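Local coordinates for uncharacterized protein Atu2452 (Agrobacterium tumefaciens, PDB 2R8B) that is of unknown function but, as a member of the dienelactone hydrolase family, is probably an alpha/beta-fold hydrolase, at residues T90-V95 against A128-A133; R122-M127 against L155-I160; V224-G229 against S234-A239. All blocks are in the same frame, centred on the assembly; numbering follows the deposited sequence.

In the fold
Contacts 1 and 2 are buried and share helix 117-138: its 128-133 turn rests on strand 90-94, while its 122-127 turn meets helix 150-161. They touch where Pro-94 CG lies 3.8 Å from Met-127 CE. Contact 3 is partly buried on the opposite side of the chain's centre, about 25 and 26 Å from contacts 2 and 1 between centres, where edge strand 220-226 meets the last helix. Contacts 1 and 3 both reach the same mixed sheet, at different strands. The chemistry differs too. Contact 1 is wholly apolar, contact 2 adds one straight amide-to-hydroxyl bond, and contact 3 pairs a small apolar patch with a weak histidine-glutamate bond embedded in a wider polar network.

Contact 1 (T90-V95 against A128-A133); sequences TILSPV and ADFIKA
The Phe-130 ring is the one flat group that reaches across, and Leu-92 and Pro-94 both meet its CE2 corner obliquely. Leu-92 CG is 4.1 Å from Phe-130 CE2; the still closer approach of its CD2 methyl is too short to be credible. Pro-94 CG also lies 4.1 Å from Phe-130 CE2, with the proline ring slanting across the aromatic one. Tyr-51 and His-53 also meet the phenyl ring, each in an edge-to-face (T-shaped) arrangement with it.

The side chains of Phe-130 and Leu-92 approach head-on. With CG anti to the backbone N (chi1 179°), the phenylalanine sends its ring straight out from the helix to the sheet. The reach spans a wide gap: Pro-94 CA and Phe-130 CA are 9.9 Å apart. All three touching residues are buried, and the contact is purely apolar.

Helix 117-138 lies on the chain path from strand 90-94 to strand 143-148, a parallel beta-alpha-beta crossover that passes strand 64-68, as expected in an alpha/beta hydrolase. Ile-131 accordingly rests on Val-66 of that strand. Ser-93, whose side chain points away from Phe-130, packs with Ile-91 against helix 75-85, so strand 90-94 lies between two helices.

Contact 2 (R122-M127 against L155-I160); sequences RATGKM and LANVLI
Thr-124 and Val-158 mark the closest backbone approach, with CA atoms 5.8 Å apart, where helix segments 122-127 and 155-160 cross at a signed angle of -77°. The axes of these segments come within 9.5 Å. Being so nearly perpendicular, the helices meet over a short patch, and most of the contact falls to Thr-124, Asn-157 and Val-158.

The polar half is a bond from Asn-157 ND2 to Thr-124 OG1, 2.7 Å long and nearly straight at 168°. The side chains cross at about a right angle, and the hydroxyl oxygen lies in the plane of the amide. Thr-124 OG1 has a second partner, the carbonyl of Leu-120 one turn earlier; chi1 of -65° puts the hydroxyl beside the threonine's own backbone N, where it can donate to that carbonyl while accepting from the amide. Two bonds therefore grip this oxygen and fix the rotation of the threonine side chain about CA-CB.

Helix 150-161 starts within a GxSxG sequence (Gly-147 to Gly-151), right after Ser-149, consistent with the nucleophile elbow of alpha/beta hydrolases, and Ser-149 would be the nucleophile. Met-127, a selenomethionine here, lies near that turn without touching it.

The apolar half belongs to Val-158 CG2. It lies 4.1 Å from Thr-124 CG2, the two side chains running past one another in opposing senses, and 4.2 Å from Met-127 CB. Beyond CB the selenomethionine turns away from helix segment 155-160 and packs on Tyr-51, Phe-106 and Leu-68. Thr-124, one turn earlier on the same face, also touches Ile-154 and Glu-161, while Asn-157 leans on Phe-178.

Contact 3 (V224-G229 against S234-A239); sequences VWHPGG and SGEIDA
His-226 NE2 donates to Glu-236 OE1 at 2.9 Å, but the bond is weak, bent to 127° at the hydrogen. The oxygen lies at the edge of the imidazole, near its plane, while the carboxylate as a whole is turned 41° from the ring. Two residues back on the strand and one turn on in the helix, Val-224 CG2 packs on Ala-239 CB at 3.9 Å.

Both polar partners are shared with the next shell. His-226 NE2 also makes a weak bond to the carbonyl of Glu-231, and Glu-236 OE1 accepts from His-173 NE2 and from the backbone N of Arg-233, just before the helix. The other carboxylate oxygen, OE2, is hydrogen-bonded to Thr-194 OG1. Held through both oxygens, the carboxylate ties the first turn of the helix to strand 190-196 as well as to the histidine. With chi2 at -161° the glutamate chain runs extended, carrying the carboxylate to the ring.

The loop joining the two segments holds His-230, which with Ser-149 and Asp-199 is placed as in a Ser-His-Asp triad, though that role is inferred; this contact closes the strand-loop-helix unit that bears the possible catalytic histidine. Strand 220-226 is the outermost strand at this end of the sheet and pairs with strand 190-196. Helix 234-244 packs on its Val-224 and His-226 side, and Trp-225, pointing away from that helix, rests on helix 204-217.

Contact 1 (T90-V95 against A128-A133)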
# COMPACT_ATOMS: atom_id res chain seq x y z
N THR A 90 -2.55 -13.49 -7.97
CA THR A 90 -3.31 -12.70 -8.90
C THR A 90 -2.91 -11.26 -8.66
O THR A 90 -2.79 -10.84 -7.52
CB THR A 90 -4.86 -12.99 -8.95
OG1 THR A 90 -5.56 -11.75 -9.02
CG2 THR A 90 -5.39 -13.96 -7.79
N ILE A 91 -2.60 -10.52 -9.73
CA ILE A 91 -1.93 -9.23 -9.56
C ILE A 91 -2.70 -8.07 -10.09
O ILE A 91 -3.15 -8.06 -11.24
CB ILE A 91 -0.51 -9.20 -10.14
CG1 ILE A 91 0.42 -9.87 -9.16
CG2 ILE A 91 -0.00 -7.76 -10.32
CD1 ILE A 91 1.49 -10.63 -9.83
N LEU A 92 -2.77 -7.05 -9.28
CA LEU A 92 -3.69 -6.01 -9.54
C LEU A 92 -3.03 -4.64 -9.36
O LEU A 92 -2.48 -4.34 -8.31
CB LEU A 92 -4.83 -6.27 -8.59
CG LEU A 92 -6.07 -5.48 -8.86
CD1 LEU A 92 -7.21 -6.30 -8.36
CD2 LEU A 92 -5.85 -4.21 -8.01
N SER A 93 -3.04 -3.81 -10.38
CA SER A 93 -2.29 -2.56 -10.28
C SER A 93 -3.01 -1.38 -10.94
O SER A 93 -2.99 -1.22 -12.16
CB SER A 93 -0.87 -2.74 -10.82
OG SER A 93 -0.35 -1.52 -11.28
N PRO A 94 -3.67 -0.55 -10.11
CA PRO A 94 -4.49 0.55 -10.57
C PRO A 94 -3.69 1.83 -10.72
O PRO A 94 -2.68 2.03 -9.99
CB PRO A 94 -5.50 0.73 -9.44
CG PRO A 94 -4.85 0.09 -8.22
CD PRO A 94 -3.64 -0.64 -8.64
N VAL A 95 -4.15 2.68 -11.63
CA VAL A 95 -3.70 4.08 -11.69
C VAL A 95 -4.63 4.88 -10.79
O VAL A 95 -5.84 4.67 -10.83
CB VAL A 95 -3.73 4.65 -13.14
CG1 VAL A 95 -5.16 4.57 -13.73
CG2 VAL A 95 -3.12 6.07 -13.21
N ALA A 128 -10.91 -0.21 -0.64
CA ALA A 128 -11.43 -1.35 0.08
C ALA A 128 -12.38 -2.15 -0.83
O ALA A 128 -12.19 -3.35 -1.02
CB ALA A 128 -12.16 -0.90 1.30
N ASP A 129 -13.37 -1.48 -1.41
CA ASP A 129 -14.39 -2.14 -2.21
C ASP A 129 -13.80 -2.85 -3.41
O ASP A 129 -14.12 -4.03 -3.66
CB ASP A 129 -15.43 -1.12 -2.66
CG ASP A 129 -16.35 -0.73 -1.53
OD1 ASP A 129 -16.47 -1.57 -0.61
OD2 ASP A 129 -16.93 0.39 -1.55
N PHE A 130 -12.95 -2.11 -4.13
CA PHE A 130 -12.20 -2.55 -5.27
C PHE A 130 -11.46 -3.82 -4.89
O PHE A 130 -11.64 -4.85 -5.53
CB PHE A 130 -11.24 -1.42 -5.64
CG PHE A 130 -10.34 -1.71 -6.81
CD1 PHE A 130 -10.81 -1.63 -8.11
CD2 PHE A 130 -9.00 -1.97 -6.61
CE1 PHE A 130 -9.97 -1.87 -9.21
CE2 PHE A 130 -8.16 -2.20 -7.71
CZ PHE A 130 -8.66 -2.16 -9.00
N ILE A 131 -10.69 -3.78 -3.83
CA ILE A 131 -10.01 -4.99 -3.37
C ILE A 131 -10.98 -6.16 -3.03
O ILE A 131 -10.85 -7.22 -3.62
CB ILE A 131 -8.98 -4.67 -2.24
CG1 ILE A 131 -7.81 -3.86 -2.82
CG2 ILE A 131 -8.44 -5.96 -1.60
CD1 ILE A 131 -7.07 -3.04 -1.83
N LYS A 132 -11.95 -5.98 -2.14
CA LYS A 132 -12.97 -7.02 -1.85
C LYS A 132 -13.63 -7.61 -3.12
O LYS A 132 -13.92 -8.83 -3.20
CB LYS A 132 -14.09 -6.49 -0.94
CG LYS A 132 -13.71 -6.26 0.53
CD LYS A 132 -14.38 -4.98 1.07
CE LYS A 132 -14.29 -4.86 2.60
NZ LYS A 132 -15.42 -5.61 3.25
N ALA A 133 -13.90 -6.73 -4.09
CA ALA A 133 -14.63 -7.09 -5.30
C ALA A 133 -13.76 -7.96 -6.20
O ALA A 133 -14.26 -8.89 -6.81
CB ALA A 133 -15.15 -5.83 -6.04

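Contact 2 (R122-M127 against L155-I160)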
# COMPACT_ATOMS: atom_id res chain seq x y z
N ARG A 122 -12.96 9.09 1.17
CA ARG A 122 -13.61 8.64 -0.08
C ARG A 122 -12.81 7.53 -0.76
O ARG A 122 -13.41 6.53 -1.19
CB ARG A 122 -13.88 9.80 -1.07
CG ARG A 122 -14.55 9.35 -2.38
CD ARG A 122 -14.34 10.33 -3.55
NE ARG A 122 -12.93 10.65 -3.84
CZ ARG A 122 -11.99 9.80 -4.29
NH1 ARG A 122 -12.25 8.52 -4.51
NH2 ARG A 122 -10.75 10.23 -4.54
N ALA A 123 -11.49 7.71 -0.83
CA ALA A 123 -10.59 6.86 -1.62
C ALA A 123 -10.30 5.56 -0.91
O ALA A 123 -10.10 4.49 -1.53
CB ALA A 123 -9.29 7.59 -1.89
N THR A 124 -10.28 5.65 0.41
CA THR A 124 -10.09 4.49 1.26
C THR A 124 -11.27 3.56 1.09
O THR A 124 -11.08 2.37 0.87
CB THR A 124 -9.85 4.92 2.71
OG1 THR A 124 -8.63 5.65 2.75
CG2 THR A 124 -9.76 3.73 3.65
N GLY A 125 -12.48 4.12 1.12
CA GLY A 125 -13.69 3.38 0.85
C GLY A 125 -13.75 2.80 -0.54
O GLY A 125 -14.29 1.71 -0.70
N LYS A 126 -13.20 3.49 -1.54
CA LYS A 126 -13.16 2.98 -2.93
C LYS A 126 -12.19 1.81 -3.05
O LYS A 126 -12.58 0.74 -3.48
CB LYS A 126 -12.80 4.11 -3.90
CG LYS A 126 -12.98 3.80 -5.38
CD LYS A 126 -12.96 5.07 -6.24
CE LYS A 126 -12.39 4.79 -7.65
NZ LYS A 126 -12.75 5.81 -8.69
N MSE A 127 -10.93 2.01 -2.65
CA MSE A 127 -9.94 0.93 -2.55
C MSE A 127 -10.41 -0.34 -1.87
O MSE A 127 -10.29 -1.44 -2.44
CB MSE A 127 -8.74 1.39 -1.77
CG MSE A 127 -7.62 1.74 -2.60
SE MSE A 127 -6.93 0.33 -3.72
CE MSE A 127 -6.44 1.62 -5.12
N LEU A 155 -2.69 2.92 1.34
CA LEU A 155 -2.68 1.55 1.80
C LEU A 155 -2.62 1.53 3.32
O LEU A 155 -3.36 0.78 3.97
CB LEU A 155 -1.51 0.80 1.15
CG LEU A 155 -1.21 -0.63 1.57
CD1 LEU A 155 -2.45 -1.56 1.41
CD2 LEU A 155 0.04 -1.18 0.82
N ALA A 156 -1.77 2.38 3.90
CA ALA A 156 -1.74 2.52 5.33
C ALA A 156 -3.13 2.86 5.87
O ALA A 156 -3.59 2.19 6.79
CB ALA A 156 -0.81 3.51 5.70
N ASN A 157 -3.84 3.83 5.30
CA ASN A 157 -5.19 4.19 5.81
C ASN A 157 -6.18 2.98 5.71
O ASN A 157 -7.04 2.78 6.60
CB ASN A 157 -5.76 5.44 5.14
CG ASN A 157 -6.90 6.10 5.95
OD1 ASN A 157 -6.73 6.47 7.12
ND2 ASN A 157 -8.06 6.27 5.33
N VAL A 158 -6.04 2.16 4.66
CA VAL A 158 -6.86 0.95 4.61
C VAL A 158 -6.55 0.02 5.79
O VAL A 158 -7.46 -0.42 6.48
CB VAL A 158 -6.73 0.17 3.33
CG1 VAL A 158 -7.64 -1.03 3.45
CG2 VAL A 158 -7.12 1.01 2.09
N LEU A 159 -5.26 -0.24 6.03
CA LEU A 159 -4.82 -0.97 7.23
C LEU A 159 -5.45 -0.47 8.51
O LEU A 159 -5.71 -1.25 9.44
CB LEU A 159 -3.31 -0.85 7.38
CG LEU A 159 -2.56 -1.43 6.19
CD1 LEU A 159 -1.04 -1.30 6.40
CD2 LEU A 159 -2.94 -2.87 5.87
N ILE A 160 -5.67 0.85 8.58
CA ILE A 160 -6.30 1.50 9.72
C ILE A 160 -7.82 1.39 9.75
O ILE A 160 -8.40 1.20 10.82
CB ILE A 160 -5.90 2.96 9.78
CG1 ILE A 160 -4.46 3.07 10.29
CG2 ILE A 160 -6.79 3.72 10.70
CD1 ILE A 160 -3.71 4.30 9.74

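Contact 3 (V224-G229 against S234-A239)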
# COMPACT_ATOMS: atom_id res chain seq x y z
N VAL A 224 12.58 -1.18 8.09
CA VAL A 224 13.94 -1.25 7.61
C VAL A 224 14.29 0.17 7.20
O VAL A 224 13.59 0.78 6.42
CB VAL A 224 14.04 -2.28 6.44
CG1 VAL A 224 15.38 -2.17 5.71
CG2 VAL A 224 13.81 -3.74 6.96
N TRP A 225 15.33 0.75 7.80
CA TRP A 225 15.74 2.12 7.51
C TRP A 225 16.90 2.16 6.55
O TRP A 225 17.57 1.18 6.36
CB TRP A 225 16.18 2.80 8.79
CG TRP A 225 15.08 2.99 9.80
CD1 TRP A 225 14.76 2.15 10.86
CD2 TRP A 225 14.18 4.09 9.87
NE1 TRP A 225 13.70 2.69 11.58
CE2 TRP A 225 13.31 3.86 10.99
CE3 TRP A 225 14.00 5.25 9.11
CZ2 TRP A 225 12.28 4.76 11.34
CZ3 TRP A 225 12.98 6.12 9.43
CH2 TRP A 225 12.12 5.88 10.57
N HIS A 226 17.14 3.29 5.92
CA HIS A 226 18.44 3.53 5.32
C HIS A 226 18.75 4.97 5.61
O HIS A 226 17.80 5.74 5.85
CB HIS A 226 18.48 3.18 3.81
CG HIS A 226 17.53 3.96 2.94
ND1 HIS A 226 17.80 5.24 2.50
CD2 HIS A 226 16.34 3.62 2.39
CE1 HIS A 226 16.82 5.65 1.72
NE2 HIS A 226 15.92 4.69 1.63
N PRO A 227 20.04 5.36 5.57
CA PRO A 227 20.31 6.82 5.67
C PRO A 227 19.72 7.33 4.36
O PRO A 227 19.18 6.51 3.57
CB PRO A 227 21.82 6.92 5.66
CG PRO A 227 22.32 5.59 5.09
CD PRO A 227 21.26 4.57 5.28
N GLY A 228 19.77 8.60 4.03
CA GLY A 228 19.21 8.84 2.65
C GLY A 228 17.74 9.23 2.60
O GLY A 228 17.09 9.30 3.64
N GLY A 229 17.24 9.49 1.39
CA GLY A 229 16.10 10.37 1.19
C GLY A 229 14.85 9.60 0.88
O GLY A 229 14.63 8.53 1.43
N SER A 234 18.37 -0.27 -3.11
CA SER A 234 18.36 -1.66 -3.47
C SER A 234 18.17 -2.50 -2.21
O SER A 234 17.51 -3.54 -2.26
CB SER A 234 19.63 -2.06 -4.23
OG SER A 234 20.62 -2.51 -3.33
N GLY A 235 18.70 -2.00 -1.09
CA GLY A 235 18.47 -2.62 0.21
C GLY A 235 17.01 -2.77 0.60
O GLY A 235 16.64 -3.77 1.23
N GLU A 236 16.18 -1.78 0.26
CA GLU A 236 14.69 -1.88 0.47
C GLU A 236 14.10 -3.02 -0.36
O GLU A 236 13.22 -3.75 0.10
CB GLU A 236 13.91 -0.61 0.07
CG GLU A 236 14.52 0.72 0.46
CD GLU A 236 13.52 1.89 0.46
OE1 GLU A 236 13.96 3.06 0.29
OE2 GLU A 236 12.30 1.68 0.66
N ILE A 237 14.58 -3.16 -1.59
CA ILE A 237 14.00 -4.15 -2.45
C ILE A 237 14.36 -5.51 -1.90
O ILE A 237 13.52 -6.41 -1.94
CB ILE A 237 14.42 -3.98 -3.92
CG1 ILE A 237 13.85 -2.66 -4.46
CG2 ILE A 237 13.92 -5.18 -4.79
CD1 ILE A 237 14.49 -2.20 -5.77
N ASP A 238 15.55 -5.64 -1.32
CA ASP A 238 15.94 -6.89 -0.68
C ASP A 238 14.99 -7.28 0.41
O ASP A 238 14.41 -8.36 0.38
CB ASP A 238 17.34 -6.77 -0.12
CG ASP A 238 18.36 -6.74 -1.21
OD1 ASP A 238 18.01 -7.02 -2.39
OD2 ASP A 238 19.52 -6.43 -0.91
N ALA A 239 14.80 -6.38 1.34
CA ALA A 239 13.91 -6.62 2.45
C ALA A 239 12.50 -6.96 1.94
O ALA A 239 11.81 -7.79 2.56
CB ALA A 239 13.91 -5.40 3.40